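Local coordinates for oligopeptide ABC transporter, periplasmic oligopeptide-binding protein, putative (Thermotoga maritima MSB8, PDB 5IPW) that probably binds oligopeptides in the periplasm and hands them to an ABC transporter for uptake, at residues R362-L367 with D411-L416; I369-I374 with A404-D409. One frame throughout, in Å; residues are numbered along the deposited sequence.

Contact 1. Residues R362-L367 with D411-L416; sequences RQALSL and DRANKL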
loop_
_atom_site.group_PDB
_atom_site.type_symbol
_atom_site.label_atom_id
_atom_site.label_comp_id
_atom_site.label_asym_id
_atom_site.label_seq_id
_atom_site.Cartn_x
_atom_site.Cartn_y
_atom_site.Cartn_z
ATOM N N ARG A 362 9.223 -2.564 29.605
ATOM C CA ARG A 362 8.317 -2.471 28.455
ATOM C C ARG A 362 7.288 -3.605 28.495
ATOM O O ARG A 362 6.081 -3.353 28.414
ATOM C CB ARG A 362 9.105 -2.464 27.142
ATOM C CG ARG A 362 10.150 -1.354 27.093
ATOM C CD ARG A 362 10.726 -1.144 25.708
ATOM N NE ARG A 362 11.546 -2.264 25.243
ATOM C CZ ARG A 362 12.880 -2.304 25.252
ATOM N NH1 ARG A 362 13.614 -1.301 25.735
ATOM N NH2 ARG A 362 13.498 -3.381 24.776
ATOM N N GLN A 363 7.771 -4.840 28.663
ATOM C CA GLN A 363 6.893 -6.002 28.882
ATOM C C GLN A 363 5.816 -5.658 29.912
ATOM O O GLN A 363 4.613 -5.856 29.675
ATOM C CB GLN A 363 7.703 -7.214 29.354
ATOM C CG GLN A 363 8.599 -7.811 28.277
ATOM C CD GLN A 363 9.580 -8.856 28.799
ATOM O OE1 GLN A 363 9.686 -9.087 30.004
ATOM N NE2 GLN A 363 10.308 -9.491 27.884
ATOM N N ALA A 364 6.263 -5.111 31.043
ATOM C CA ALA A 364 5.364 -4.679 32.111
ATOM C C ALA A 364 4.368 -3.625 31.634
ATOM O O ALA A 364 3.172 -3.715 31.927
ATOM C CB ALA A 364 6.170 -4.145 33.289
ATOM N N LEU A 365 4.867 -2.630 30.901
ATOM C CA LEU A 365 4.026 -1.521 30.445
ATOM C C LEU A 365 2.893 -1.984 29.531
ATOM O O LEU A 365 1.786 -1.449 29.623
ATOM C CB LEU A 365 4.853 -0.430 29.742
ATOM C CG LEU A 365 5.579 0.640 30.570
ATOM C CD1 LEU A 365 6.184 1.675 29.634
ATOM C CD2 LEU A 365 4.677 1.335 31.576
ATOM N N SER A 366 3.165 -2.956 28.656
ATOM C CA SER A 366 2.125 -3.498 27.758
ATOM C C SER A 366 1.106 -4.362 28.511
ATOM O O SER A 366 -0.107 -4.191 28.339
ATOM C CB SER A 366 2.722 -4.276 26.559
ATOM O OG SER A 366 3.845 -5.082 26.892
ATOM N N LEU A 367 1.599 -5.257 29.366
ATOM C CA LEU A 367 0.729 -6.159 30.138
ATOM C C LEU A 367 -0.284 -5.413 31.004
ATOM O O LEU A 367 -1.374 -5.920 31.270
ATOM C CB LEU A 367 1.562 -7.105 31.002
ATOM C CG LEU A 367 2.412 -8.101 30.207
ATOM C CD1 LEU A 367 3.459 -8.721 31.111
ATOM C CD2 LEU A 367 1.537 -9.165 29.562
ATOM N N ASP A 411 -1.405 -7.894 37.494
ATOM C CA ASP A 411 -0.653 -8.625 38.532
ATOM C C ASP A 411 0.710 -9.113 38.013
ATOM O O ASP A 411 1.691 -9.144 38.750
ATOM C CB ASP A 411 -1.464 -9.829 39.058
ATOM C CG ASP A 411 -2.874 -9.449 39.539
ATOM O OD1 ASP A 411 -3.194 -8.243 39.623
ATOM O OD2 ASP A 411 -3.670 -10.367 39.829
ATOM N N ARG A 412 0.756 -9.500 36.743
ATOM C CA ARG A 412 1.989 -9.965 36.113
ATOM C C ARG A 412 2.972 -8.822 35.864
ATOM O O ARG A 412 4.186 -9.000 35.997
ATOM C CB ARG A 412 1.646 -10.677 34.804
ATOM C CG ARG A 412 2.766 -10.841 33.794
ATOM C CD ARG A 412 3.819 -11.852 34.201
ATOM N NE ARG A 412 4.472 -12.400 33.011
ATOM C CZ ARG A 412 5.701 -12.910 32.968
ATOM N NH1 ARG A 412 6.467 -12.952 34.057
ATOM N NH2 ARG A 412 6.174 -13.376 31.816
ATOM N N ALA A 413 2.451 -7.663 35.472
ATOM C CA ALA A 413 3.289 -6.490 35.231
ATOM C C ALA A 413 3.842 -5.972 36.551
ATOM O O ALA A 413 5.062 -5.890 36.736
ATOM C CB ALA A 413 2.494 -5.403 34.527
ATOM N N ASN A 414 2.934 -5.647 37.471
ATOM C CA ASN A 414 3.309 -5.236 38.824
ATOM C C ASN A 414 4.455 -6.061 39.363
ATOM O O ASN A 414 5.406 -5.525 39.922
ATOM C CB ASN A 414 2.114 -5.325 39.773
ATOM C CG ASN A 414 1.435 -3.990 39.959
ATOM O OD1 ASN A 414 2.105 -2.975 40.101
ATOM N ND2 ASN A 414 0.107 -3.978 39.958
ATOM N N LYS A 415 4.362 -7.369 39.163
ATOM C CA LYS A 415 5.421 -8.282 39.560
ATOM C C LYS A 415 6.711 -7.987 38.800
ATOM O O LYS A 415 7.778 -7.893 39.401
ATOM C CB LYS A 415 4.980 -9.742 39.344
ATOM C CG LYS A 415 5.897 -10.778 39.984
ATOM C CD LYS A 415 5.885 -10.694 41.509
ATOM C CE LYS A 415 7.292 -10.723 42.091
ATOM N NZ LYS A 415 7.343 -10.159 43.469
ATOM N N LEU A 416 6.608 -7.835 37.483
ATOM C CA LEU A 416 7.786 -7.559 36.638
ATOM C C LEU A 416 8.553 -6.289 37.032
ATOM O O LEU A 416 9.776 -6.222 36.875
ATOM C CB LEU A 416 7.414 -7.522 35.144
ATOM C CG LEU A 416 7.672 -8.822 34.371
ATOM C CD1 LEU A 416 6.990 -8.771 33.014
ATOM C CD2 LEU A 416 9.164 -9.094 34.209
#
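Ala364 and Ala413 meet where helix 359-367 and helix 410-420 come closest, their CA atoms 4.2 Å apart. The CB of Ala413 points at the other helix and settles over the carbonyl O of Ala364, with Leu367 CB 4.0 Å from that same methyl. One turn further along 410-420, Leu416 CB rests against Ala364 CB at 4.0 Å. Since neither alanine carries anything beyond CB, the two segments can run nearly antiparallel (156°) with their axes just 8.1 Å apart; the contact is largely apolar, with no hydrogen bond between them. In this α/β lobe, helix 359-367 lies between strand 589-591 and helix 410-420: Arg362, Leu365 and Ser366 touch Ile589 of the strand, while helix 410-420 is tied by Asn414 ND2 to the backbone O of Gln463. Longer side chains continue the packing. Leu367 and Leu416 cross at about a right angle and touch through their CD1 methyls, 4.0 Å apart; Leu416 CD1 also reaches the CB of partly exposed Gln363, whose extended chain passes obliquely. The solvent side begins at Arg412, which starts with CG anti to the backbone N (chi1 161°), setting that methylene beside Leu367 CD1 at 3.5 Å. Its chain then bends at chi2 (71°), and one face of the guanidinium of this exposed residue has Leu416 CD1 4.2 Å above it, off toward the rim.

Contact 2. Residues I369-I374 with A404-D409; sequences INREEI and AYAEYD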
loop_
_atom_site.group_PDB
_atom_site.type_symbol
_atom_site.label_atom_id
_atom_site.label_comp_id
_atom_site.label_asym_id
_atom_site.label_seq_id
_atom_site.Cartn_x
_atom_site.Cartn_y
_atom_site.Cartn_z
ATOM N N ILE A 369 -1.902 -2.906 30.028
ATOM C CA ILE A 369 -2.889 -2.290 29.149
ATOM C C ILE A 369 -4.073 -3.220 28.906
ATOM O O ILE A 369 -3.907 -4.380 28.522
ATOM C CB ILE A 369 -2.282 -1.870 27.796
ATOM C CG1 ILE A 369 -0.998 -1.061 28.027
ATOM C CG2 ILE A 369 -3.296 -1.052 27.006
ATOM C CD1 ILE A 369 -0.374 -0.459 26.782
ATOM N N ASN A 370 -5.267 -2.683 29.147
ATOM C CA ASN A 370 -6.522 -3.348 28.832
ATOM C C ASN A 370 -6.967 -2.954 27.420
ATOM O O ASN A 370 -7.771 -2.031 27.244
ATOM C CB ASN A 370 -7.580 -2.949 29.878
ATOM C CG ASN A 370 -8.797 -3.875 29.915
ATOM O OD1 ASN A 370 -9.831 -3.494 30.463
ATOM N ND2 ASN A 370 -8.686 -5.087 29.364
ATOM N N ARG A 371 -6.430 -3.641 26.413
ATOM C CA ARG A 371 -6.739 -3.317 25.011
ATOM C C ARG A 371 -8.217 -3.513 24.704
ATOM O O ARG A 371 -8.858 -2.639 24.105
ATOM C CB ARG A 371 -5.915 -4.168 24.043
ATOM C CG ARG A 371 -4.509 -3.666 23.778
ATOM C CD ARG A 371 -3.465 -4.421 24.564
ATOM N NE ARG A 371 -2.123 -3.978 24.214
ATOM C CZ ARG A 371 -1.004 -4.444 24.762
ATOM N NH1 ARG A 371 -1.038 -5.389 25.699
ATOM N NH2 ARG A 371 0.162 -3.956 24.368
ATOM N N GLU A 372 -8.732 -4.674 25.117
ATOM C CA GLU A 372 -10.150 -5.011 24.993
ATOM C C GLU A 372 -11.040 -3.844 25.414
ATOM O O GLU A 372 -11.990 -3.503 24.718
ATOM C CB GLU A 372 -10.468 -6.242 25.844
ATOM C CG GLU A 372 -11.931 -6.672 25.828
ATOM C CD GLU A 372 -12.334 -7.414 27.093
ATOM O OE1 GLU A 372 -12.867 -6.764 28.021
ATOM O OE2 GLU A 372 -12.105 -8.642 27.167
ATOM N N GLU A 373 -10.717 -3.236 26.550
ATOM C CA GLU A 373 -11.491 -2.115 27.077
ATOM C C GLU A 373 -11.427 -0.913 26.134
ATOM O O GLU A 373 -12.466 -0.404 25.710
ATOM C CB GLU A 373 -10.999 -1.767 28.492
ATOM C CG GLU A 373 -11.494 -0.470 29.120
ATOM C CD GLU A 373 -12.963 -0.481 29.507
ATOM O OE1 GLU A 373 -13.765 -1.191 28.861
ATOM O OE2 GLU A 373 -13.319 0.249 30.458
ATOM N N ILE A 374 -10.210 -0.492 25.791
ATOM C CA ILE A 374 -9.990 0.627 24.856
ATOM C C ILE A 374 -10.814 0.437 23.586
ATOM O O ILE A 374 -11.467 1.376 23.102
ATOM C CB ILE A 374 -8.493 0.775 24.477
ATOM C CG1 ILE A 374 -7.663 1.206 25.694
ATOM C CG2 ILE A 374 -8.304 1.799 23.357
ATOM C CD1 ILE A 374 -6.205 0.808 25.616
ATOM N N ALA A 404 2.826 -11.041 21.595
ATOM C CA ALA A 404 3.837 -10.313 22.361
ATOM C C ALA A 404 3.561 -10.446 23.858
ATOM O O ALA A 404 3.596 -11.553 24.404
ATOM C CB ALA A 404 3.832 -8.850 21.934
ATOM N N TYR A 405 3.306 -9.316 24.512
ATOM C CA TYR A 405 2.749 -9.282 25.843
ATOM C C TYR A 405 1.472 -8.477 25.707
ATOM O O TYR A 405 1.325 -7.387 26.271
ATOM C CB TYR A 405 3.736 -8.629 26.792
ATOM C CG TYR A 405 4.925 -9.501 27.104
ATOM C CD1 TYR A 405 5.892 -9.768 26.143
ATOM C CD2 TYR A 405 5.088 -10.059 28.367
ATOM C CE1 TYR A 405 6.986 -10.567 26.430
ATOM C CE2 TYR A 405 6.177 -10.857 28.672
ATOM C CZ TYR A 405 7.126 -11.109 27.700
ATOM O OH TYR A 405 8.213 -11.909 27.998
ATOM N N ALA A 406 0.557 -9.034 24.920
ATOM C CA ALA A 406 -0.694 -8.371 24.575
ATOM C C ALA A 406 -1.794 -8.564 25.619
ATOM O O ALA A 406 -2.815 -7.874 25.560
ATOM C CB ALA A 406 -1.186 -8.847 23.211
ATOM N N GLU A 407 -1.592 -9.481 26.572
ATOM C CA GLU A 407 -2.625 -9.790 27.581
ATOM C C GLU A 407 -2.843 -8.622 28.535
ATOM O O GLU A 407 -1.936 -7.824 28.771
ATOM C CB GLU A 407 -2.276 -11.026 28.422
ATOM C CG GLU A 407 -1.719 -12.199 27.649
ATOM C CD GLU A 407 -0.214 -12.121 27.517
ATOM O OE1 GLU A 407 0.480 -12.418 28.508
ATOM O OE2 GLU A 407 0.269 -11.749 26.428
ATOM N N TYR A 408 -4.052 -8.534 29.076
ATOM C CA TYR A 408 -4.357 -7.594 30.146
ATOM C C TYR A 408 -4.070 -8.264 31.490
ATOM O O TYR A 408 -4.984 -8.729 32.169
ATOM C CB TYR A 408 -5.817 -7.138 30.060
ATOM C CG TYR A 408 -6.262 -6.283 31.226
ATOM C CD1 TYR A 408 -5.564 -5.127 31.573
ATOM C CD2 TYR A 408 -7.376 -6.630 31.985
ATOM C CE1 TYR A 408 -5.963 -4.342 32.643
ATOM C CE2 TYR A 408 -7.787 -5.848 33.054
ATOM C CZ TYR A 408 -7.080 -4.705 33.379
ATOM O OH TYR A 408 -7.486 -3.927 34.437
ATOM N N ASP A 409 -2.793 -8.289 31.870
ATOM C CA ASP A 409 -2.331 -8.989 33.074
ATOM C C ASP A 409 -1.609 -8.039 34.066
ATOM O O ASP A 409 -0.382 -8.109 34.215
ATOM C CB ASP A 409 -1.409 -10.137 32.633
ATOM C CG ASP A 409 -1.178 -11.180 33.720
ATOM O OD1 ASP A 409 -1.634 -11.000 34.869
ATOM O OD2 ASP A 409 -0.503 -12.187 33.417
#
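Asn370 lies flat over the ring of Tyr408, its amide plane turned only 23° from that of the ring. The amide carbon CG sits 3.6 Å above the ring, over its centre, while ND2 lies over the CG and CD2 side, 3.3 Å from Tyr408 CG. The CB of Asn370 adds a CH-pi contact, 3.6 Å from the ring centroid. In Asn370, CG stands anti to the backbone N (chi1 -163°), which carries it over the ring. The residue is at the N-cap position of helix 371-379, but its side chain makes no capping bond. Ile369 O approaches the same ring differently, at the edge, 3.6 Å from CD1.

Arg371 reaches the other end of the loop. Its chain bends at chi2 and then runs extended, and NH1 donates to Tyr405 O (3.1 Å, N-H...O angle 148°), meeting a lone pair in the carbonyl plane though tilted somewhat out of the guanidinium plane. Ala406 CB lies over one face of the guanidinium, 4.3 Å from NH1, and Ile369 CB also packs on a face, toward the rim. NH2 is bonded to Gly590 O of strand 589-591. A methionine in place of Arg371 would probably leave the carbonyls of Tyr405 and Gly590 without this shared donor group and let the loop shift from the strand. This buried arginine links a helix start, a connecting loop and the edge strand 589-591 within an α/β lobe, consistent with the family 5 solute-binding fold.

How the contacts relate
The centres of contacts 1 and 2 are 11 Å apart, on the same side of the chain's centre. Along the chain contact 2 is nested within contact 1: helix 359-367 leads into helix 371-379, and loop 404-409 runs directly into helix 410-420, so both contacts bring the 359-374 region against the 404-416 region. The junction is direct. Leu367 O probably accepts a hydrogen bond from Asp409 N at 2.8 Å, and the Tyr405 side chain packs on Gln363, Ser366 and Leu367. Strand 589-591 and helix 448-462 border both contacts. Together they hold helices 359-367 and 410-420, the start of helix 371-379 and loop 404-409 as one unit beside the mixed five-stranded sheet, far from the chain's centre.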